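Local coordinates for protein split-soret cytochrome C (Desulfovibrio desulfuricans, PDB 1H21) that carries electrons as a dimeric di-haem cytochrome c with an additional iron-sulfur centre, and may take part in sulfate reduction, at the interface of chains A and B. Sequence-based numbering; all coordinates share one arbitrary frame. Chains: chain A/B, Split-soret cytochrome C.

The interface of chains A and B. Residues chain A 9-12; chain B 39, 46, 50, 69-70.
A:Phe10 enters an aromatic pocket of chain B from an N-terminal loop whose backbone turns there through a positive phi of 81°, and its amide N donates a nearly straight hydrogen bond of 2.9 Å to the phenol OH of B:Tyr50. An apolar benzyl group suits this place between two tyrosines because its methylene and ring edges can pack against their faces. On one side its CB sits over the centre of the B:Tyr39 ring, 3.3 Å from the centroid, a CH-pi contact. On the other, its CD2 and CE2 edge meets the face of B:Tyr50 towards the rim, with the planes 61° apart in an edge-to-face pair. With CG anti to the carbonyl carbon (chi1 -64°), the ring is carried back over A:Arg9, whose aliphatic CG covers one of its faces. B:Phe46, from helix 43-60, points the edge of its ring at the A:Phe10 carbonyl, CZ lying 3.4 Å from O. B:Tyr50 offers both a ring face and a polar tip; B:Phe69, lying with its face against CD1 of B:Tyr50, probably helps to position it. This apolar ring also supports the next stretch of the loop, where its CD1 meets A:Gln12 CB at 3.8 Å. The patch is one of two equivalent ones in the two-fold homodimer. At its far end the long, polar A:Gln12 reaches 3-10 helix 69-75; its amide may be flipped, since as built two donors face each other, NE2 lying 3.0 Å from B:Ala70 N, where OE1 could accept instead.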
ATOM      1  N   ARG A   9     -11.639   0.278  23.788  1.00 41.03           N
ATOM      2  CA  ARG A   9     -10.522   0.096  22.873  1.00 37.95           C
ATOM      3  C   ARG A   9     -10.994  -0.435  21.502  1.00 39.28           C
ATOM      4  O   ARG A   9     -11.952  -1.226  21.419  1.00 36.64           O
ATOM      5  CB  ARG A   9      -9.497  -0.866  23.489  1.00 33.12           C
ATOM      6  CG  ARG A   9      -8.618  -1.581  22.458  1.00 28.14           C
ATOM      7  CD  ARG A   9      -7.522  -2.397  23.105  1.00 27.78           C
ATOM      8  NE  ARG A   9      -6.693  -1.535  23.935  1.00 25.41           N
ATOM      9  CZ  ARG A   9      -5.795  -1.969  24.810  1.00 26.26           C
ATOM     10  NH1 ARG A   9      -5.584  -3.279  24.987  1.00 21.39           N
ATOM     11  NH2 ARG A   9      -5.120  -1.084  25.519  1.00 24.41           N
ATOM     12  N   PHE A  10     -10.304   0.016  20.448  1.00 37.21           N
ATOM     13  CA  PHE A  10     -10.556  -0.365  19.054  1.00 34.51           C
ATOM     14  C   PHE A  10     -11.694   0.363  18.389  1.00 35.94           C
ATOM     15  O   PHE A  10     -11.818   0.311  17.164  1.00 39.00           O
ATOM     16  CB  PHE A  10     -10.756  -1.884  18.883  1.00 32.19           C
ATOM     17  CG  PHE A  10      -9.550  -2.688  19.232  1.00 29.79           C
ATOM     18  CD1 PHE A  10      -9.680  -3.904  19.893  1.00 31.91           C
ATOM     19  CD2 PHE A  10      -8.271  -2.198  18.956  1.00 29.70           C
ATOM     20  CE1 PHE A  10      -8.548  -4.624  20.294  1.00 29.19           C
ATOM     21  CE2 PHE A  10      -7.138  -2.902  19.345  1.00 28.14           C
ATOM     22  CZ  PHE A  10      -7.276  -4.123  20.019  1.00 29.75           C
ATOM     23  N   ASP A  11     -12.516   1.052  19.164  1.00 35.54           N
ATOM     24  CA  ASP A  11     -13.622   1.766  18.560  1.00 39.83           C
ATOM     25  C   ASP A  11     -13.167   3.167  18.154  1.00 39.09           C
ATOM     26  O   ASP A  11     -12.012   3.540  18.394  1.00 41.54           O
ATOM     27  CB  ASP A  11     -14.798   1.806  19.523  1.00 47.30           C
ATOM     28  CG  ASP A  11     -16.119   2.039  18.819  1.00 55.03           C
ATOM     29  OD1 ASP A  11     -16.216   1.821  17.578  1.00 57.26           O
ATOM     30  OD2 ASP A  11     -17.069   2.453  19.520  1.00 59.46           O
ATOM     31  N   GLN A  12     -14.047   3.956  17.548  1.00 37.39           N
ATOM     32  CA  GLN A  12     -13.658   5.297  17.128  1.00 37.87           C
ATOM     33  C   GLN A  12     -14.824   6.270  17.103  1.00 40.58           C
ATOM     34  O   GLN A  12     -15.989   5.869  16.972  1.00 39.30           O
ATOM     35  CB  GLN A  12     -13.094   5.241  15.719  1.00 36.96           C
ATOM     36  CG  GLN A  12     -14.174   4.994  14.714  1.00 35.00           C
ATOM     37  CD  GLN A  12     -13.670   4.307  13.505  1.00 37.24           C
ATOM     38  OE1 GLN A  12     -13.682   4.872  12.421  1.00 43.86           O
ATOM     39  NE2 GLN A  12     -13.213   3.074  13.667  1.00 33.91           N
TER
ATOM     40  N   TYR B  39      -9.979  -8.052  15.941  1.00 33.43           N
ATOM     41  CA  TYR B  39     -11.126  -7.197  16.204  1.00 31.90           C
ATOM     42  C   TYR B  39     -11.982  -6.922  14.959  1.00 36.49           C
ATOM     43  O   TYR B  39     -11.573  -6.189  14.037  1.00 36.57           O
ATOM     44  CB  TYR B  39     -10.656  -5.897  16.856  1.00 28.33           C
ATOM     45  CG  TYR B  39     -11.769  -4.917  17.150  1.00 35.99           C
ATOM     46  CD1 TYR B  39     -12.574  -5.048  18.289  1.00 39.59           C
ATOM     47  CD2 TYR B  39     -12.033  -3.863  16.280  1.00 36.77           C
ATOM     48  CE1 TYR B  39     -13.615  -4.141  18.548  1.00 37.11           C
ATOM     49  CE2 TYR B  39     -13.061  -2.962  16.523  1.00 37.70           C
ATOM     50  CZ  TYR B  39     -13.846  -3.100  17.653  1.00 37.97           C
ATOM     51  OH  TYR B  39     -14.845  -2.183  17.864  1.00 37.35           O
ATOM     52  N   PHE B  46      -5.159  -2.423  10.468  1.00 28.81           N
ATOM     53  CA  PHE B  46      -5.926  -1.900  11.592  1.00 27.22           C
ATOM     54  C   PHE B  46      -5.182  -2.098  12.920  1.00 27.59           C
ATOM     55  O   PHE B  46      -4.971  -1.133  13.672  1.00 28.63           O
ATOM     56  CB  PHE B  46      -7.317  -2.558  11.649  1.00 27.90           C
ATOM     57  CG  PHE B  46      -8.154  -2.084  12.796  1.00 27.38           C
ATOM     58  CD1 PHE B  46      -8.804  -0.860  12.736  1.00 30.50           C
ATOM     59  CD2 PHE B  46      -8.227  -2.831  13.968  1.00 27.61           C
ATOM     60  CE1 PHE B  46      -9.507  -0.382  13.813  1.00 28.72           C
ATOM     61  CE2 PHE B  46      -8.927  -2.364  15.062  1.00 29.56           C
ATOM     62  CZ  PHE B  46      -9.570  -1.131  14.985  1.00 31.72           C
ATOM     63  N   TYR B  50      -3.458   1.022  14.905  1.00 28.06           N
ATOM     64  CA  TYR B  50      -4.080   1.245  16.189  1.00 29.74           C
ATOM     65  C   TYR B  50      -3.129   1.105  17.355  1.00 30.64           C
ATOM     66  O   TYR B  50      -3.120   1.946  18.250  1.00 30.81           O
ATOM     67  CB  TYR B  50      -5.270   0.315  16.414  1.00 28.80           C
ATOM     68  CG  TYR B  50      -6.102   0.754  17.613  1.00 35.14           C
ATOM     69  CD1 TYR B  50      -7.109   1.722  17.479  1.00 35.18           C
ATOM     70  CD2 TYR B  50      -5.850   0.247  18.893  1.00 37.09           C
ATOM     71  CE1 TYR B  50      -7.829   2.168  18.584  1.00 34.19           C
ATOM     72  CE2 TYR B  50      -6.569   0.687  20.010  1.00 30.94           C
ATOM     73  CZ  TYR B  50      -7.557   1.643  19.848  1.00 34.79           C
ATOM     74  OH  TYR B  50      -8.305   2.036  20.932  1.00 34.08           O
ATOM     75  N   PHE B  69      -9.955   5.028  12.816  1.00 30.66           N
ATOM     76  CA  PHE B  69      -9.230   3.770  12.805  1.00 28.19           C
ATOM     77  C   PHE B  69      -9.656   2.686  11.817  1.00 33.23           C
ATOM     78  O   PHE B  69      -8.806   2.111  11.113  1.00 34.75           O
ATOM     79  CB  PHE B  69      -9.219   3.181  14.204  1.00 24.45           C
ATOM     80  CG  PHE B  69      -8.608   4.079  15.219  1.00 27.61           C
ATOM     81  CD1 PHE B  69      -9.358   4.547  16.289  1.00 27.50           C
ATOM     82  CD2 PHE B  69      -7.285   4.489  15.086  1.00 29.36           C
ATOM     83  CE1 PHE B  69      -8.799   5.415  17.208  1.00 29.06           C
ATOM     84  CE2 PHE B  69      -6.713   5.351  15.993  1.00 29.72           C
ATOM     85  CZ  PHE B  69      -7.465   5.821  17.060  1.00 31.52           C
ATOM     86  N   ALA B  70     -10.957   2.400  11.751  1.00 32.20           N
ATOM     87  CA  ALA B  70     -11.461   1.342  10.857  1.00 29.98           C
ATOM     88  C   ALA B  70     -11.091   1.551   9.393  1.00 29.95           C
ATOM     89  O   ALA B  70     -11.186   0.623   8.592  1.00 30.29           O
ATOM     90  CB  ALA B  70     -12.971   1.171  11.003  1.00 30.80           C
TER